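Local coordinates for endoglucanase FnCel5A (Fervidobacterium nodosum, PDB 3NCO), which probably hydrolyses internal beta-1,4-glucosidic bonds of cellulose, as a glycosyl hydrolase family 5 enzyme built on a TIM barrel, at residues D9-S12 and A13-Y16; R280-A283 and E284-F288; P61-W64 and S65-I68. All coordinates share one frame; numbering follows the deposited sequence.

Interaction 1. Residues D9-S12 and A13-Y16; sequences DKSS and AFEY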
# COMPACT_ATOMS: atom_id res chain seq x y z
N ASP A 9 -29.16 -5.83 -0.52
CA ASP A 9 -28.36 -4.83 -1.20
C ASP A 9 -27.29 -4.34 -0.21
O ASP A 9 -27.59 -4.11 0.97
CB ASP A 9 -29.27 -3.68 -1.63
CG ASP A 9 -28.53 -2.58 -2.36
OD1 ASP A 9 -27.62 -2.90 -3.17
OD2 ASP A 9 -28.86 -1.40 -2.11
N LYS A 10 -26.06 -4.20 -0.72
CA LYS A 10 -24.82 -3.89 0.02
C LYS A 10 -23.98 -3.09 -0.99
O LYS A 10 -24.06 -3.35 -2.19
CB LYS A 10 -24.08 -5.20 0.27
CG LYS A 10 -23.70 -5.47 1.67
CD LYS A 10 -23.34 -6.92 1.86
CE LYS A 10 -24.49 -7.69 2.49
NZ LYS A 10 -23.97 -8.82 3.31
N SER A 11 -23.15 -2.15 -0.52
CA SER A 11 -22.26 -1.44 -1.42
C SER A 11 -21.10 -2.34 -1.95
O SER A 11 -20.37 -2.96 -1.18
CB SER A 11 -21.69 -0.17 -0.76
OG SER A 11 -20.47 0.17 -1.42
N SER A 12 -20.96 -2.37 -3.27
CA SER A 12 -19.94 -3.20 -3.91
C SER A 12 -18.54 -2.87 -3.42
O SER A 12 -17.75 -3.77 -3.12
CB SER A 12 -20.00 -3.03 -5.43
OG SER A 12 -19.14 -3.96 -6.06
N ALA A 13 -18.21 -1.57 -3.36
CA ALA A 13 -16.84 -1.19 -2.93
C ALA A 13 -16.52 -1.71 -1.53
O ALA A 13 -15.37 -2.13 -1.23
CB ALA A 13 -16.66 0.28 -2.97
N PHE A 14 -17.52 -1.65 -0.65
CA PHE A 14 -17.31 -2.12 0.70
C PHE A 14 -17.09 -3.61 0.73
O PHE A 14 -16.29 -4.08 1.53
CB PHE A 14 -18.46 -1.68 1.63
CG PHE A 14 -18.38 -0.22 2.03
CD1 PHE A 14 -17.85 0.16 3.27
CD2 PHE A 14 -18.78 0.77 1.14
CE1 PHE A 14 -17.74 1.52 3.64
CE2 PHE A 14 -18.67 2.16 1.52
CZ PHE A 14 -18.15 2.52 2.73
N GLU A 15 -17.77 -4.33 -0.15
CA GLU A 15 -17.55 -5.77 -0.23
C GLU A 15 -16.17 -6.13 -0.82
O GLU A 15 -15.52 -7.10 -0.36
CB GLU A 15 -18.68 -6.43 -0.99
CG GLU A 15 -20.01 -6.41 -0.19
CD GLU A 15 -19.89 -7.01 1.26
OE1 GLU A 15 -19.61 -8.24 1.39
OE2 GLU A 15 -20.07 -6.23 2.26
N TYR A 16 -15.76 -5.38 -1.85
CA TYR A 16 -14.41 -5.60 -2.41
C TYR A 16 -13.36 -5.24 -1.38
O TYR A 16 -12.30 -5.88 -1.29
CB TYR A 16 -14.20 -4.83 -3.73
CG TYR A 16 -14.78 -5.51 -4.93
CD1 TYR A 16 -16.02 -5.13 -5.43
CD2 TYR A 16 -14.10 -6.52 -5.56
CE1 TYR A 16 -16.58 -5.80 -6.53
CE2 TYR A 16 -14.64 -7.20 -6.67
CZ TYR A 16 -15.87 -6.82 -7.16
OH TYR A 16 -16.44 -7.47 -8.24
O HOH W 1 -19.92 0.50 -4.46
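Ser11 is the N-cap residue of helix 12-20, and its side chain lies beside the first turn, against Phe14 and, less closely, Ala13. Its CB lies 3.6 Å from CD2 of Phe14. One bond further out, OG reaches the edge of the Phe14 ring, nearly in the ring plane and 3.1 Å from CD2. With OG beside its own carbonyl carbon (chi1 157°), the hydroxyl lies next to both this edge and a water. The water joins OG to the first turn: it lies 3.1 Å from Ser11 OG and accepts the N-H of Ala13, an amide that has no preceding turn of helix to bond to. The Ser11 carbonyl O accepts from Glu15 N at 3.1 Å, and that of Ser12 takes Tyr16 N in a straighter bond, 165° at the hydrogen. Lys10 and Glu15 meet through the lysine's aliphatic chain, while their charged ends stay apart, NZ being 4.8 Å from OE2. Tyr16 sends its hydroxyl to Asp135, and Ala13 and Phe14 rest on Pro255. Ser12 OG meets the Tyr16 ring at its edge, near the ring plane, 3.2 Å from CE1.

Interaction 2. Residues R280-A283 and E284-F288; sequences RRIA and EEFGF
Arg280 reaches along the helix surface to Glu284, one turn later, in a salt bridge whose NH2 to OE2 distance is modelled at 2.5 Å, a length short enough to be doubtful in detail. The extended start of its chain, with CG opposite the backbone N (chi1 176°), followed by a bend at chi3, carries the guanidinium over to the carboxylate. The two planes are 52° apart, and Arg280 NH2 alone faces the carboxylate, nearer Glu284 OE2 than OE1 (3.0 Å). A water at the guanidinium edge accepts from Arg280 NH2 and donates to Glu284 OE1, closing the bridge into a ring. Each end has a further partner: Arg280 NE bonds to the carbonyl of Ser316, and Glu284 OE2 to His22. Arg281 takes part through its backbone, its O accepting from Glu285 N at 2.9 Å.

Ile282 lies side by side with Phe286, CG2 at the ring edge 3.8 Å from CE2, on the flank that faces helix 232-252. Helix 269-285 ends in a Schellman motif, for which Ala283 supplies the carbonyl, just before strand 289-292 completes a beta-alpha-beta unit of the barrel. Ala283 O accepts Phe288 N at 2.9 Å across the turn, with a weak bond from Phe286 N as well, while Gly287 N bonds to Glu284 O; Gly287, with positive phi, is the C-prime residue. Ala283 CB lies 4.0 Å from Phe288 CB, joining the last helical turn to the outgoing chain. Over one face of the Phe288 ring, offset toward its rim, sits Phe286 CB, 3.7 Å above the plane.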
# COMPACT_ATOMS: atom_id res chain seq x y z
N ARG A 280 -3.46 -3.70 14.24
CA ARG A 280 -4.35 -4.65 13.56
C ARG A 280 -5.77 -4.71 14.20
O ARG A 280 -6.77 -4.65 13.51
CB ARG A 280 -3.74 -6.06 13.51
CG ARG A 280 -4.76 -7.03 12.89
CD ARG A 280 -4.35 -8.48 13.03
NE ARG A 280 -4.16 -8.88 14.42
CZ ARG A 280 -5.13 -9.24 15.22
NH1 ARG A 280 -4.89 -9.62 16.46
NH2 ARG A 280 -6.37 -9.25 14.75
N ARG A 281 -5.83 -4.85 15.53
CA ARG A 281 -7.14 -4.94 16.20
C ARG A 281 -7.97 -3.69 16.01
O ARG A 281 -9.19 -3.78 15.87
CB ARG A 281 -6.94 -5.11 17.71
CG ARG A 281 -6.32 -6.45 18.09
CD ARG A 281 -6.30 -6.67 19.65
NE ARG A 281 -6.05 -5.43 20.42
CZ ARG A 281 -5.01 -5.18 21.25
NH1 ARG A 281 -4.04 -6.08 21.45
NH2 ARG A 281 -4.92 -4.01 21.89
N ILE A 282 -7.33 -2.51 16.05
CA ILE A 282 -8.08 -1.26 15.93
C ILE A 282 -8.53 -1.03 14.48
O ILE A 282 -9.64 -0.54 14.23
CB ILE A 282 -7.28 -0.06 16.49
CG1 ILE A 282 -7.12 -0.24 18.02
CG2 ILE A 282 -7.95 1.30 16.13
CD1 ILE A 282 -6.23 0.83 18.70
N ALA A 283 -7.70 -1.44 13.52
CA ALA A 283 -8.16 -1.41 12.12
C ALA A 283 -9.37 -2.35 11.96
O ALA A 283 -10.34 -1.98 11.31
CB ALA A 283 -7.00 -1.80 11.13
N GLU A 284 -9.33 -3.52 12.60
CA GLU A 284 -10.46 -4.45 12.46
C GLU A 284 -11.72 -3.82 13.07
O GLU A 284 -12.83 -3.92 12.47
CB GLU A 284 -10.16 -5.80 13.16
CG GLU A 284 -9.22 -6.68 12.38
CD GLU A 284 -8.63 -7.80 13.26
OE1 GLU A 284 -9.08 -7.92 14.44
OE2 GLU A 284 -7.73 -8.55 12.78
N GLU A 285 -11.55 -3.15 14.22
CA GLU A 285 -12.68 -2.59 14.95
C GLU A 285 -13.40 -1.52 14.12
O GLU A 285 -14.63 -1.40 14.18
CB GLU A 285 -12.22 -2.06 16.31
CG GLU A 285 -13.17 -1.11 17.03
CD GLU A 285 -12.45 -0.28 18.12
OE1 GLU A 285 -11.29 -0.65 18.51
OE2 GLU A 285 -13.08 0.72 18.61
N PHE A 286 -12.62 -0.77 13.32
CA PHE A 286 -13.24 0.22 12.46
C PHE A 286 -13.59 -0.27 11.06
O PHE A 286 -14.01 0.53 10.21
CB PHE A 286 -12.37 1.51 12.41
CG PHE A 286 -12.38 2.25 13.71
CD1 PHE A 286 -13.53 2.93 14.13
CD2 PHE A 286 -11.31 2.20 14.59
CE1 PHE A 286 -13.57 3.58 15.34
CE2 PHE A 286 -11.35 2.88 15.82
CZ PHE A 286 -12.49 3.52 16.20
N GLY A 287 -13.43 -1.58 10.79
CA GLY A 287 -13.86 -2.08 9.48
C GLY A 287 -12.89 -1.74 8.36
O GLY A 287 -13.25 -1.75 7.16
N PHE A 288 -11.64 -1.45 8.73
CA PHE A 288 -10.60 -1.18 7.73
C PHE A 288 -9.95 -2.50 7.28
O PHE A 288 -9.59 -3.33 8.10
CB PHE A 288 -9.48 -0.31 8.30
CG PHE A 288 -9.93 1.04 8.82
CD1 PHE A 288 -11.17 1.57 8.49
CD2 PHE A 288 -9.05 1.80 9.62
CE1 PHE A 288 -11.54 2.81 9.00
CE2 PHE A 288 -9.40 3.08 10.12
CZ PHE A 288 -10.66 3.58 9.78
O HOH W 2 -8.42 -9.80 16.19

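Interaction 3. Residues P61-W64 and S65-I68; sequences PIRW and SAHI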
# COMPACT_ATOMS: atom_id res chain seq x y z
N PRO A 61 4.21 -2.85 -4.65
CA PRO A 61 4.84 -1.59 -5.02
C PRO A 61 5.59 -1.77 -6.37
O PRO A 61 6.32 -2.75 -6.54
CB PRO A 61 5.78 -1.33 -3.84
CG PRO A 61 5.09 -2.09 -2.58
CD PRO A 61 4.62 -3.35 -3.30
N ILE A 62 5.35 -0.85 -7.31
CA ILE A 62 5.98 -0.91 -8.64
C ILE A 62 6.48 0.46 -9.15
O ILE A 62 5.69 1.38 -9.26
CB ILE A 62 4.98 -1.52 -9.70
CG1 ILE A 62 4.40 -2.85 -9.19
CG2 ILE A 62 5.62 -1.62 -11.09
CD1 ILE A 62 3.24 -3.42 -10.07
N ARG A 63 7.77 0.57 -9.48
CA ARG A 63 8.33 1.85 -9.92
C ARG A 63 8.26 1.84 -11.47
O ARG A 63 9.27 1.72 -12.17
CB ARG A 63 9.74 2.07 -9.40
CG ARG A 63 10.29 3.46 -9.78
CD ARG A 63 11.76 3.53 -9.61
NE ARG A 63 12.14 3.24 -8.23
CZ ARG A 63 13.22 3.81 -7.65
NH1 ARG A 63 13.97 4.69 -8.32
NH2 ARG A 63 13.52 3.49 -6.40
N TRP A 64 7.06 1.99 -11.99
CA TRP A 64 6.86 2.05 -13.41
C TRP A 64 7.72 3.11 -14.04
O TRP A 64 8.13 3.00 -15.18
CB TRP A 64 5.39 2.32 -13.72
CG TRP A 64 4.44 1.25 -13.32
CD1 TRP A 64 3.57 1.30 -12.23
CD2 TRP A 64 4.17 -0.00 -13.99
NE1 TRP A 64 2.81 0.15 -12.20
CE2 TRP A 64 3.16 -0.67 -13.25
CE3 TRP A 64 4.66 -0.62 -15.16
CZ2 TRP A 64 2.66 -1.91 -13.61
CZ3 TRP A 64 4.19 -1.89 -15.51
CH2 TRP A 64 3.17 -2.51 -14.74
N SER A 65 7.95 4.18 -13.31
CA SER A 65 8.63 5.29 -13.95
C SER A 65 10.09 5.01 -14.30
O SER A 65 10.70 5.82 -15.05
CB SER A 65 8.53 6.54 -13.04
OG SER A 65 9.17 6.37 -11.78
N ALA A 66 10.63 3.91 -13.73
CA ALA A 66 12.02 3.48 -14.03
C ALA A 66 12.11 2.58 -15.28
O ALA A 66 13.21 2.04 -15.59
CB ALA A 66 12.62 2.80 -12.83
N HIS A 67 11.00 2.43 -16.02
CA HIS A 67 10.95 1.43 -17.09
C HIS A 67 10.08 1.91 -18.22
O HIS A 67 9.27 1.15 -18.77
CB HIS A 67 10.37 0.12 -16.53
CG HIS A 67 11.20 -0.47 -15.42
ND1 HIS A 67 10.89 -0.37 -14.08
CD2 HIS A 67 12.36 -1.17 -15.49
CE1 HIS A 67 11.81 -0.99 -13.36
NE2 HIS A 67 12.72 -1.47 -14.19
N ILE A 68 10.23 3.19 -18.57
CA ILE A 68 9.46 3.74 -19.68
C ILE A 68 10.37 4.47 -20.61
O ILE A 68 11.46 4.90 -20.20
CB ILE A 68 8.40 4.78 -19.20
CG1 ILE A 68 9.02 5.80 -18.21
CG2 ILE A 68 7.19 4.09 -18.58
CD1 ILE A 68 8.10 7.02 -17.88
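Ser65, in the 3-10 turn that begins at Trp64, sets its hydroxyl beside the arginine that precedes the turn: OG lies 3.7 Å from Arg63 CG. Ala66 makes the tighter contact, its methyl CB lying 3.4 Å from Arg63 CD, so the aliphatic part of the arginine runs alongside the turn. With CG opposite the backbone N (chi1 -176°) this chain starts out extended and then bends at chi3, and its NE finds the carbonyl of Glu31.

The backbone of Ala66 closes the turn as well, its N donating to Arg63 O at 3.0 Å. The His67 ring reaches the same oxygen, ND1 donating to Arg63 O at 3.3 Å, with the oxygen somewhat tilted from the ring plane. Both donors stand well out of the carbonyl plane and approach from opposite faces, so Arg63 O is held between a backbone and a side-chain N-H. The ND1 bond implies a proton on that nitrogen and would limit rotation of the imidazole. The His67 amide completes the pattern, its N bonding to Trp64 O at 3.0 Å. Ile68 follows with CG2 3.7 Å from Trp64 O. Upstream, Arg63 is the centre of an inverse gamma turn, and Ile62 CG2 covers one face of the Trp64 indole, 3.4 Å above its plane and toward the rim.

The segment is part of the loop leaving strand 57-60 of the barrel. The His67 ring stacks on Phe80 at the start of helix 78-93, while Trp64 meets Phe80 with the planes nearly perpendicular and wedges between helix 78-93 and helix 112-130, which Ile68 also touches at Val118.

All three are local contacts where a helix or turn begins or ends, in different parts of the fold. Interaction 1 opens a helix at the surface, with water and serine hydroxyls taking part, whereas interaction 2 ends another helix in a partly buried place, mixing a salt bridge with aliphatic and aromatic packing. These two lie near each other, about 6 Å apart at their nearest atoms, without touching. Interaction 3 is a surface turn after a strand and features one carbonyl shared by an amide and an imidazole, though its tryptophan is buried between helices. It lies across the chain's centre from interaction 2, about 32 Å between centres.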